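Local coordinates for cytochrome P450 (Zobellia galactanivorans, PDB 6G5O), which binds protoporphyrin IX containing iron and has the mainly helical fold of the cytochrome P450 family, at residues A[35-40]-A[278-283]; A[139-142]-A[148-151]; A[173-178]-A[190-195]; A[300-303]-A[307-310]. All blocks are in the same frame, centred on the assembly; numbering follows the deposited sequence.

How the contacts relate
Contacts 2 and 3 are buried, and contact 1 lies at the surface. Contact 4 is partly buried. Contacts 2 and 3 are neighbours in the helical part of the chain, with centres about 12 Å apart. Hydrogen bonds join them, Met191 N to Leu139 O and Trp149 NE1 to Tyr175 OH. Each centres on an aromatic side chain, Trp149 in contact 2 and Tyr192 in contact 3, where a water takes part. Contacts 1 and 4 lie on the same side of the chain's centre, about 19 Å apart between centres. His35 N of contact 1 is hydrogen-bonded to Asp301 OD2 of contact 4. Charged side chains take part in both, but much of what they meet is apolar or backbone.

Contact 1. Residues A[35-40]-A[278-283]; sequences HKDVRK and THVCEH
Asp37 reaches from helix 35-43 toward a hairpin turn and meets Cys281 and Val280. The tight part is small. Asp37 OD2 lies 3.5 Å from Cys281 SG. The other carboxylate oxygen, Asp37 OD1, lies 4.1 Å from Val280 CG1. One carboxylate thus touches two residues, one with each oxygen. The side chains of Asp37 and Val280 lie alongside each other and run opposite ways. With chi1 at -70°, the carboxylate of Asp37 lies across from the turn. The backbones stay well apart: Asp37 CA and Val280 CA are 7.6 Å from each other.

The loose side is the turn beyond this point. Glu282, at the next turn position, is exposed and takes no part. Asp37, Val280 and Cys281 all stay partly exposed, so this is a surface contact.

The turn is held by its own backbone. Val280 N donates to His283 O at 3.0 Å, and His283 N donates to Val280 O at 3.1 Å. Cys281 and Glu282 both have positive phi, 57° and 59°. This is the type I' turn of a two-residue beta hairpin, here joining strands 278-280 and 283-285.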
loop_
_atom_site.group_PDB
_atom_site.type_symbol
_atom_site.label_atom_id
_atom_site.label_comp_id
_atom_site.label_asym_id
_atom_site.label_seq_id
_atom_site.Cartn_x
_atom_site.Cartn_y
_atom_site.Cartn_z
ATOM N N HIS A 35 -9.546 4.671 -15.893
ATOM C CA HIS A 35 -10.278 3.750 -15.005
ATOM C C HIS A 35 -10.826 2.467 -15.689
ATOM O O HIS A 35 -10.577 1.351 -15.224
ATOM C CB HIS A 35 -11.404 4.508 -14.310
ATOM C CG HIS A 35 -12.003 3.801 -13.131
ATOM N ND1 HIS A 35 -13.123 2.995 -13.231
ATOM C CD2 HIS A 35 -11.696 3.855 -11.807
ATOM C CE1 HIS A 35 -13.455 2.554 -12.028
ATOM N NE2 HIS A 35 -12.600 3.049 -11.145
ATOM N N LYS A 36 -11.570 2.638 -16.780
ATOM C CA LYS A 36 -12.257 1.526 -17.486
ATOM C C LYS A 36 -11.244 0.502 -18.021
ATOM O O LYS A 36 -11.481 -0.704 -17.963
ATOM C CB LYS A 36 -13.116 2.095 -18.642
ATOM C CG LYS A 36 -14.168 1.143 -19.252
ATOM N N ASP A 37 -10.115 0.994 -18.507
ATOM C CA ASP A 37 -9.102 0.142 -19.105
ATOM C C ASP A 37 -8.272 -0.569 -18.048
ATOM O O ASP A 37 -7.828 -1.716 -18.243
ATOM C CB ASP A 37 -8.127 0.962 -19.979
ATOM C CG ASP A 37 -8.776 1.495 -21.270
ATOM O OD1 ASP A 37 -9.380 0.699 -22.025
ATOM O OD2 ASP A 37 -8.649 2.718 -21.528
ATOM N N VAL A 38 -8.023 0.146 -16.948
ATOM C CA VAL A 38 -7.315 -0.435 -15.810
ATOM C C VAL A 38 -8.112 -1.575 -15.187
ATOM O O VAL A 38 -7.567 -2.620 -14.884
ATOM C CB VAL A 38 -6.959 0.635 -14.772
ATOM C CG1 VAL A 38 -6.602 0.003 -13.444
ATOM C CG2 VAL A 38 -5.792 1.484 -15.287
ATOM N N ARG A 39 -9.404 -1.374 -15.019
ATOM C CA ARG A 39 -10.268 -2.452 -14.549
ATOM C C ARG A 39 -10.297 -3.635 -15.530
ATOM O O ARG A 39 -10.071 -4.750 -15.124
ATOM C CB ARG A 39 -11.679 -1.963 -14.290
ATOM C CG ARG A 39 -11.798 -1.243 -12.963
ATOM C CD ARG A 39 -12.975 -0.287 -12.802
ATOM N NE ARG A 39 -14.292 -0.812 -12.375
ATOM C CZ ARG A 39 -14.858 -0.684 -11.161
ATOM N NH1 ARG A 39 -16.063 -1.179 -10.942
ATOM N NH2 ARG A 39 -14.230 -0.107 -10.140
ATOM N N LYS A 40 -10.571 -3.397 -16.798
ATOM C CA LYS A 40 -10.691 -4.509 -17.787
ATOM C C LYS A 40 -9.371 -5.284 -17.855
ATOM O O LYS A 40 -9.376 -6.484 -17.842
ATOM C CB LYS A 40 -11.118 -4.013 -19.195
ATOM C CG LYS A 40 -12.594 -3.632 -19.318
ATOM N N THR A 278 -2.065 -7.613 -28.709
ATOM C CA THR A 278 -3.399 -6.978 -28.745
ATOM C C THR A 278 -3.214 -5.440 -28.712
ATOM O O THR A 278 -2.103 -4.919 -28.915
ATOM C CB THR A 278 -4.377 -7.411 -27.593
ATOM O OG1 THR A 278 -3.760 -7.220 -26.315
ATOM C CG2 THR A 278 -4.872 -8.848 -27.742
ATOM N N HIS A 279 -4.330 -4.729 -28.505
ATOM C CA HIS A 279 -4.363 -3.264 -28.445
ATOM C C HIS A 279 -5.091 -2.783 -27.180
ATOM O O HIS A 279 -5.967 -3.466 -26.647
ATOM C CB HIS A 279 -5.099 -2.678 -29.677
ATOM C CG HIS A 279 -4.656 -3.254 -30.989
ATOM N ND1 HIS A 279 -3.708 -2.648 -31.789
ATOM C CD2 HIS A 279 -5.022 -4.393 -31.627
ATOM C CE1 HIS A 279 -3.505 -3.393 -32.860
ATOM N NE2 HIS A 279 -4.297 -4.452 -32.790
ATOM N N VAL A 280 -4.719 -1.596 -26.714
ATOM C CA VAL A 280 -5.444 -0.902 -25.653
ATOM C C VAL A 280 -5.471 0.578 -26.027
ATOM O O VAL A 280 -4.422 1.172 -26.304
ATOM C CB VAL A 280 -4.749 -1.023 -24.280
ATOM C CG1 VAL A 280 -5.714 -0.660 -23.157
ATOM C CG2 VAL A 280 -4.203 -2.425 -24.058
ATOM N N CYS A 281 -6.668 1.163 -26.027
ATOM C CA CYS A 281 -6.884 2.505 -26.567
ATOM C C CYS A 281 -6.438 2.616 -28.030
ATOM O O CYS A 281 -5.842 3.642 -28.398
ATOM C CB CYS A 281 -6.123 3.556 -25.738
ATOM S SG CYS A 281 -6.251 3.346 -23.956
ATOM N N GLU A 282 -6.679 1.572 -28.836
ATOM C CA GLU A 282 -6.238 1.542 -30.248
ATOM C C GLU A 282 -4.704 1.679 -30.449
ATOM O O GLU A 282 -4.242 2.022 -31.547
ATOM C CB GLU A 282 -6.975 2.625 -31.071
ATOM C CG GLU A 282 -8.286 2.181 -31.709
ATOM C CD GLU A 282 -9.408 1.939 -30.724
ATOM O OE1 GLU A 282 -10.524 1.608 -31.183
ATOM O OE2 GLU A 282 -9.178 2.065 -29.503
ATOM N N HIS A 283 -3.929 1.413 -29.392
ATOM C CA HIS A 283 -2.461 1.444 -29.439
ATOM C C HIS A 283 -1.970 0.011 -29.284
ATOM O O HIS A 283 -2.456 -0.732 -28.431
ATOM C CB HIS A 283 -1.878 2.330 -28.337
ATOM C CG HIS A 283 -0.380 2.308 -28.276
ATOM N ND1 HIS A 283 0.311 1.613 -27.308
ATOM C CD2 HIS A 283 0.559 2.883 -29.066
ATOM C CE1 HIS A 283 1.612 1.762 -27.503
ATOM N NE2 HIS A 283 1.787 2.530 -28.562
#

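Contact 2. Residues A[139-142]-A[148-151]; sequences LNTP and TWIS
Leu139 and Thr141 both meet the six-membered ring of Trp149, at its outer corner. The apolar part is between Leu139 and Trp149. Leu139 CD2 lies 3.8 Å from Trp149 CH2 and 4.1 Å from Trp149 CZ2. Of the two leucine methyls, CD2 does the touching; the side chains cross at a slant. The indole reaches this corner with chi1 at -52°, which puts CG anti to the carbonyl carbon of Trp149. The Leu139 side chain is also about 6 Å from the protoporphyrin IX containing iron.

The polar atom at the ring is the hydroxyl of Thr141. Thr141 OG1 approaches Trp149 CH2 to 3.8 Å, also at a slant. Its chi1 of 63° holds OG1 between the backbone N and the carbonyl carbon. From there OG1 also makes a weak hydrogen bond to Pro142 O, at 3.4 Å. The indole nitrogen has its partner elsewhere: Trp149 NE1 is hydrogen-bonded to Tyr175 OH.

Backbone bonds shape 139-142. Asn140, with positive phi, is the C-prime residue of a Schellman motif that ends helix 122-139. Its marks are the bonds from Thr141 N to Thr136 O and from Asn140 N to Leu137 O. Leu139 O then accepts from Met191 N.

The contact packs the end of helix 122-139 and its following loop against helix 145-152. Phe218 of helix 207-220 meets the Trp149 ring edge-to-face.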
loop_
_atom_site.group_PDB
_atom_site.type_symbol
_atom_site.label_atom_id
_atom_site.label_comp_id
_atom_site.label_asym_id
_atom_site.label_seq_id
_atom_site.Cartn_x
_atom_site.Cartn_y
_atom_site.Cartn_z
ATOM N N LEU A 139 1.341 -9.962 12.280
ATOM C CA LEU A 139 2.242 -11.087 12.295
ATOM C C LEU A 139 2.149 -11.931 13.580
ATOM O O LEU A 139 2.585 -13.087 13.585
ATOM C CB LEU A 139 3.659 -10.609 12.078
ATOM C CG LEU A 139 4.208 -10.591 10.663
ATOM C CD1 LEU A 139 3.233 -9.929 9.746
ATOM C CD2 LEU A 139 5.553 -9.878 10.658
ATOM N N ASN A 140 1.570 -11.352 14.642
ATOM C CA ASN A 140 1.450 -12.000 15.947
ATOM C C ASN A 140 2.833 -12.410 16.485
ATOM O O ASN A 140 3.030 -13.550 16.922
ATOM C CB ASN A 140 0.497 -13.204 15.885
ATOM C CG ASN A 140 0.109 -13.724 17.267
ATOM O OD1 ASN A 140 0.040 -12.967 18.227
ATOM N ND2 ASN A 140 -0.141 -15.017 17.364
ATOM N N THR A 141 3.778 -11.471 16.376
ATOM C CA THR A 141 5.089 -11.550 16.978
ATOM C C THR A 141 5.119 -10.702 18.271
ATOM O O THR A 141 4.259 -9.839 18.505
ATOM C CB THR A 141 6.199 -10.969 16.065
ATOM O OG1 THR A 141 5.974 -9.571 15.839
ATOM C CG2 THR A 141 6.267 -11.649 14.754
ATOM N N PRO A 142 6.135 -10.926 19.099
ATOM C CA PRO A 142 6.299 -10.013 20.237
ATOM C C PRO A 142 6.436 -8.528 19.809
ATOM O O PRO A 142 7.068 -8.197 18.794
ATOM C CB PRO A 142 7.598 -10.507 20.908
ATOM C CG PRO A 142 7.752 -11.951 20.458
ATOM C CD PRO A 142 7.117 -12.045 19.091
ATOM N N THR A 148 13.508 -3.803 15.622
ATOM C CA THR A 148 14.282 -4.242 14.483
ATOM C C THR A 148 13.829 -3.547 13.219
ATOM O O THR A 148 14.653 -3.007 12.446
ATOM C CB THR A 148 14.178 -5.762 14.323
ATOM O OG1 THR A 148 14.597 -6.375 15.556
ATOM C CG2 THR A 148 15.017 -6.240 13.140
ATOM N N TRP A 149 12.517 -3.551 12.988
ATOM C CA TRP A 149 11.966 -2.977 11.754
ATOM C C TRP A 149 12.169 -1.459 11.715
ATOM O O TRP A 149 12.507 -0.896 10.683
ATOM C CB TRP A 149 10.489 -3.376 11.588
ATOM C CG TRP A 149 10.296 -4.854 11.700
ATOM C CD1 TRP A 149 11.202 -5.818 11.381
ATOM C CD2 TRP A 149 9.149 -5.539 12.205
ATOM N NE1 TRP A 149 10.697 -7.056 11.670
ATOM C CE2 TRP A 149 9.429 -6.913 12.153
ATOM C CE3 TRP A 149 7.906 -5.115 12.693
ATOM C CZ2 TRP A 149 8.520 -7.874 12.559
ATOM C CZ3 TRP A 149 6.998 -6.053 13.075
ATOM C CH2 TRP A 149 7.309 -7.427 13.023
ATOM N N ILE A 150 11.988 -0.809 12.833
ATOM C CA ILE A 150 12.275 0.629 12.896
ATOM C C ILE A 150 13.748 0.976 12.581
ATOM O O ILE A 150 14.012 1.935 11.859
ATOM C CB ILE A 150 11.887 1.196 14.260
ATOM C CG1 ILE A 150 10.370 1.157 14.410
ATOM C CG2 ILE A 150 12.390 2.631 14.396
ATOM C CD1 ILE A 150 9.897 1.226 15.846
ATOM N N SER A 151 14.692 0.172 13.075
ATOM C CA SER A 151 16.129 0.357 12.757
ATOM C C SER A 151 16.482 0.302 11.296
ATOM O O SER A 151 17.420 0.968 10.867
ATOM C CB SER A 151 16.985 -0.689 13.478
ATOM O OG SER A 151 17.044 -0.379 14.859
#

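Contact 3. Residues A[173-178]-A[190-195]; sequences YHYIDE and DMYSVL
Tyr192 points its hydroxyl end at Tyr175 and Ile176 on the facing helix. The direct contacts are van der Waals touches. Tyr192 OH is 4.0 Å from Ile176 CD1 and 4.1 Å from Tyr175 CE1. Both side chains cross that of Tyr192 at about a right angle. Tyr175 has CG anti to its backbone N, chi1 165°, and the end of its ring comes nearer to Tyr192 than its start.

A water makes the polar link. It donates to Tyr175 OH at 2.8 Å and is hydrogen-bonded to Tyr192 OH at 2.7 Å. Tyr175 OH is also hydrogen-bonded to Glu145 OE1, so the bridge is tied to the start of helix 145-152.

Within 190-195, side-chain bonds cap the start of helix 191-196. Asp190 is its N-cap. Asp190 OD1 accepts from Ser193 N at 3.0 Å, with an angle of 153° at the hydrogen, and from Ser193 OG at 2.8 Å. The two donors reach it from opposite faces of the carboxylate plane.

Through Tyr192, helix 191-196 packs against helix 169-185, probably the H and G helices of the P450 fold. Helix 207-220 adds Phe218 against Ile176 and Tyr192, and Met191 rests on helix 79-92.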
loop_
_atom_site.group_PDB
_atom_site.type_symbol
_atom_site.label_atom_id
_atom_site.label_comp_id
_atom_site.label_asym_id
_atom_site.label_seq_id
_atom_site.Cartn_x
_atom_site.Cartn_y
_atom_site.Cartn_z
ATOM N N TYR A 173 15.803 -10.272 3.076
ATOM C CA TYR A 173 15.606 -11.662 2.668
ATOM C C TYR A 173 16.260 -12.627 3.654
ATOM O O TYR A 173 15.680 -13.654 3.992
ATOM C CB TYR A 173 16.077 -11.929 1.235
ATOM C CG TYR A 173 15.501 -11.003 0.184
ATOM C CD1 TYR A 173 14.291 -10.288 0.381
ATOM C CD2 TYR A 173 16.151 -10.855 -1.050
ATOM C CE1 TYR A 173 13.789 -9.439 -0.605
ATOM C CE2 TYR A 173 15.646 -10.018 -2.040
ATOM C CZ TYR A 173 14.474 -9.306 -1.814
ATOM O OH TYR A 173 14.018 -8.467 -2.816
ATOM N N HIS A 174 17.430 -12.275 4.158
ATOM C CA HIS A 174 18.123 -13.111 5.142
ATOM C C HIS A 174 17.412 -13.090 6.506
ATOM O O HIS A 174 17.342 -14.104 7.176
ATOM C CB HIS A 174 19.609 -12.681 5.275
ATOM C CG HIS A 174 20.331 -13.306 6.437
ATOM N ND1 HIS A 174 21.013 -14.506 6.337
ATOM C CD2 HIS A 174 20.475 -12.897 7.725
ATOM C CE1 HIS A 174 21.546 -14.803 7.510
ATOM N NE2 HIS A 174 21.230 -13.847 8.370
ATOM N N TYR A 175 16.867 -11.953 6.913
ATOM C CA TYR A 175 16.134 -11.910 8.153
ATOM C C TYR A 175 14.878 -12.803 8.079
ATOM O O TYR A 175 14.536 -13.479 9.051
ATOM C CB TYR A 175 15.785 -10.464 8.496
ATOM C CG TYR A 175 14.734 -10.304 9.552
ATOM C CD1 TYR A 175 13.383 -10.282 9.213
ATOM C CD2 TYR A 175 15.081 -10.134 10.876
ATOM C CE1 TYR A 175 12.404 -10.081 10.174
ATOM C CE2 TYR A 175 14.122 -9.946 11.846
ATOM C CZ TYR A 175 12.772 -9.922 11.495
ATOM O OH TYR A 175 11.812 -9.753 12.478
ATOM N N ILE A 176 14.211 -12.803 6.931
ATOM C CA ILE A 176 13.024 -13.644 6.720
ATOM C C ILE A 176 13.444 -15.106 6.781
ATOM O O ILE A 176 12.824 -15.874 7.513
ATOM C CB ILE A 176 12.313 -13.362 5.364
ATOM C CG1 ILE A 176 11.751 -11.936 5.314
ATOM C CG2 ILE A 176 11.194 -14.373 5.074
ATOM C CD1 ILE A 176 10.562 -11.698 6.192
ATOM N N ASP A 177 14.496 -15.482 6.036
ATOM C CA ASP A 177 15.103 -16.852 6.124
ATOM C C ASP A 177 15.333 -17.269 7.572
ATOM O O ASP A 177 15.001 -18.405 7.946
ATOM C CB ASP A 177 16.454 -16.946 5.399
ATOM C CG ASP A 177 16.321 -17.035 3.905
ATOM O OD1 ASP A 177 15.344 -17.647 3.421
ATOM O OD2 ASP A 177 17.221 -16.495 3.207
ATOM N N GLU A 178 15.862 -16.345 8.389
ATOM C CA GLU A 178 16.154 -16.655 9.795
ATOM C C GLU A 178 14.895 -16.913 10.615
ATOM O O GLU A 178 14.854 -17.885 11.366
ATOM C CB GLU A 178 17.025 -15.577 10.481
ATOM C CG GLU A 178 18.480 -15.449 9.994
ATOM C CD GLU A 178 19.199 -16.784 9.702
ATOM O OE1 GLU A 178 19.631 -17.002 8.536
ATOM O OE2 GLU A 178 19.342 -17.620 10.630
ATOM N N ASP A 190 2.900 -17.359 15.586
ATOM C CA ASP A 190 3.201 -16.259 14.690
ATOM C C ASP A 190 2.939 -16.665 13.236
ATOM O O ASP A 190 2.738 -17.845 12.960
ATOM C CB ASP A 190 4.648 -15.759 14.915
ATOM C CG ASP A 190 5.730 -16.778 14.491
ATOM O OD1 ASP A 190 5.414 -17.911 14.042
ATOM O OD2 ASP A 190 6.922 -16.399 14.568
ATOM N N MET A 191 2.903 -15.693 12.330
ATOM C CA MET A 191 2.498 -15.954 10.961
ATOM C C MET A 191 3.379 -17.029 10.257
ATOM O O MET A 191 2.877 -17.845 9.472
ATOM C CB MET A 191 2.514 -14.651 10.156
ATOM C CG MET A 191 1.802 -14.678 8.811
ATOM S SD MET A 191 1.947 -13.069 7.984
ATOM C CE MET A 191 1.171 -13.418 6.399
ATOM N N TYR A 192 4.679 -16.988 10.525
ATOM C CA TYR A 192 5.642 -17.967 9.998
ATOM C C TYR A 192 5.215 -19.395 10.327
ATOM O O TYR A 192 5.142 -20.269 9.450
ATOM C CB TYR A 192 7.000 -17.735 10.608
ATOM C CG TYR A 192 7.559 -16.338 10.386
ATOM C CD1 TYR A 192 8.193 -16.007 9.198
ATOM C CD2 TYR A 192 7.486 -15.375 11.397
ATOM C CE1 TYR A 192 8.703 -14.762 8.998
ATOM C CE2 TYR A 192 7.997 -14.098 11.219
ATOM C CZ TYR A 192 8.593 -13.797 10.027
ATOM O OH TYR A 192 9.135 -12.557 9.848
ATOM N N SER A 193 4.889 -19.602 11.593
ATOM C CA SER A 193 4.501 -20.920 12.095
ATOM C C SER A 193 3.208 -21.398 11.514
ATOM O O SER A 193 3.105 -22.547 11.104
ATOM C CB SER A 193 4.386 -20.889 13.619
ATOM O OG SER A 193 5.675 -20.702 14.157
ATOM N N VAL A 194 2.221 -20.509 11.472
ATOM C CA VAL A 194 0.962 -20.805 10.837
ATOM C C VAL A 194 1.115 -21.166 9.349
ATOM O O VAL A 194 0.427 -22.034 8.875
ATOM C CB VAL A 194 -0.023 -19.622 10.937
ATOM C CG1 VAL A 194 -1.295 -19.917 10.150
ATOM C CG2 VAL A 194 -0.383 -19.363 12.403
ATOM N N LEU A 195 1.936 -20.432 8.613
ATOM C CA LEU A 195 2.117 -20.709 7.200
ATOM C C LEU A 195 2.783 -22.086 6.984
ATOM O O LEU A 195 2.293 -22.858 6.158
ATOM C CB LEU A 195 2.900 -19.594 6.507
ATOM C CG LEU A 195 2.162 -18.249 6.355
ATOM C CD1 LEU A 195 3.074 -17.249 5.695
ATOM C CD2 LEU A 195 0.907 -18.395 5.521
HETATM O O HOH W 1 9.503 -11.262 12.226
#

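Contact 4. Residues A[300-303]-A[307-310]; sequences RDAA and NPNE
The guanidinium of Arg300 has the amide of Asn309 at one edge, near its plane. The two flat groups are turned 59° against each other. Arg300 NH1 lies 2.9 Å from the atom modelled as Asn309 ND2, but the amide is probably turned over in the model. Pro308 O comes to the arginine at a slant; it lies 3.5 Å from Arg300 CD. The arginine chain is bent at chi2, -62°, and its end comes nearer to 307-310 than its start. Arg300 NH2 is fixed from outside, with hydrogen bonds to Leu6 O and Tyr263 O. Two carbonyls thus share one end of a buried charge.

The proline ring packs on the backbone of 300-303. Pro308 CB is 3.4 Å from Arg300 O. Pro308 CG is 4.2 Å from Ala302 CB, a small apolar touch beside solvent-exposed Ala302. The backbones come close here, with 5.1 Å between Arg300 CA and Pro308 CA.

Each segment has its own turn. Asp301 OD1 accepts from Ala303 N at 3.1 Å, an Asx turn with a hydrogen-bond angle of 160°. Residues Asn307 to Glu310 form a type I turn, closed by a weak bond from Glu310 N to Asn307 O at 3.3 Å.

Both segments lie in the long loop between helices 295-298 and 333-350. Pro308 O accepts from Arg262 NH1, probably the arginine of the P450 ExxR motif. With Tyr263, that residue ties the loop to helix 253-264.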
loop_
_atom_site.group_PDB
_atom_site.type_symbol
_atom_site.label_atom_id
_atom_site.label_comp_id
_atom_site.label_asym_id
_atom_site.label_seq_id
_atom_site.Cartn_x
_atom_site.Cartn_y
_atom_site.Cartn_z
ATOM N N ARG A 300 -8.104 9.356 -10.572
ATOM C CA ARG A 300 -8.422 10.756 -10.897
ATOM C C ARG A 300 -9.281 10.908 -12.186
ATOM O O ARG A 300 -9.566 12.012 -12.589
ATOM C CB ARG A 300 -7.136 11.583 -11.064
ATOM C CG ARG A 300 -6.168 11.549 -9.903
ATOM C CD ARG A 300 -6.788 12.126 -8.648
ATOM N NE ARG A 300 -5.800 12.189 -7.582
ATOM C CZ ARG A 300 -5.030 13.234 -7.298
ATOM N NH1 ARG A 300 -5.139 14.356 -7.964
ATOM N NH2 ARG A 300 -4.157 13.171 -6.325
ATOM N N ASP A 301 -9.651 9.803 -12.834
ATOM C CA ASP A 301 -10.446 9.829 -14.049
ATOM C C ASP A 301 -11.753 10.648 -13.899
ATOM O O ASP A 301 -12.617 10.328 -13.067
ATOM C CB ASP A 301 -10.782 8.403 -14.463
ATOM C CG ASP A 301 -11.193 8.291 -15.923
ATOM O OD1 ASP A 301 -11.779 9.240 -16.451
ATOM O OD2 ASP A 301 -10.951 7.233 -16.553
ATOM N N ALA A 302 -11.912 11.690 -14.717
ATOM C CA ALA A 302 -13.026 12.617 -14.546
ATOM C C ALA A 302 -14.327 12.110 -15.160
ATOM O O ALA A 302 -15.363 12.702 -14.915
ATOM C CB ALA A 302 -12.685 13.983 -15.084
ATOM N N ALA A 303 -14.279 11.005 -15.912
ATOM C CA ALA A 303 -15.502 10.325 -16.338
ATOM C C ALA A 303 -16.121 9.495 -15.205
ATOM O O ALA A 303 -17.259 9.016 -15.358
ATOM C CB ALA A 303 -15.235 9.427 -17.556
ATOM N N ASN A 307 -15.411 15.917 -8.895
ATOM C CA ASN A 307 -14.368 16.647 -8.124
ATOM C C ASN A 307 -13.172 15.732 -7.877
ATOM O O ASN A 307 -12.835 15.453 -6.748
ATOM C CB ASN A 307 -14.896 17.129 -6.773
ATOM C CG ASN A 307 -16.149 17.985 -6.883
ATOM O OD1 ASN A 307 -16.117 19.033 -7.521
ATOM N ND2 ASN A 307 -17.238 17.584 -6.185
ATOM N N PRO A 308 -12.554 15.213 -8.936
ATOM C CA PRO A 308 -11.562 14.165 -8.708
ATOM C C PRO A 308 -10.281 14.646 -8.044
ATOM O O PRO A 308 -9.574 13.834 -7.427
ATOM C CB PRO A 308 -11.252 13.646 -10.125
ATOM C CG PRO A 308 -11.677 14.715 -11.048
ATOM C CD PRO A 308 -12.792 15.474 -10.361
ATOM N N ASN A 309 -9.952 15.938 -8.170
ATOM C CA ASN A 309 -8.686 16.446 -7.658
ATOM C C ASN A 309 -8.857 17.088 -6.307
ATOM O O ASN A 309 -7.999 17.808 -5.831
ATOM C CB ASN A 309 -7.988 17.329 -8.707
ATOM C CG ASN A 309 -7.646 16.530 -9.971
ATOM O OD1 ASN A 309 -7.913 16.941 -11.092
ATOM N ND2 ASN A 309 -7.124 15.336 -9.777
ATOM N N GLU A 310 -9.961 16.758 -5.657
ATOM C CA GLU A 310 -10.238 17.169 -4.296
ATOM C C GLU A 310 -10.525 15.919 -3.465
ATOM O O GLU A 310 -10.890 14.858 -3.995
ATOM C CB GLU A 310 -11.512 18.048 -4.230
ATOM C CG GLU A 310 -11.338 19.510 -4.621
ATOM C CD GLU A 310 -12.658 20.301 -4.643
ATOM O OE1 GLU A 310 -12.732 21.301 -5.407
ATOM O OE2 GLU A 310 -13.615 19.943 -3.899
#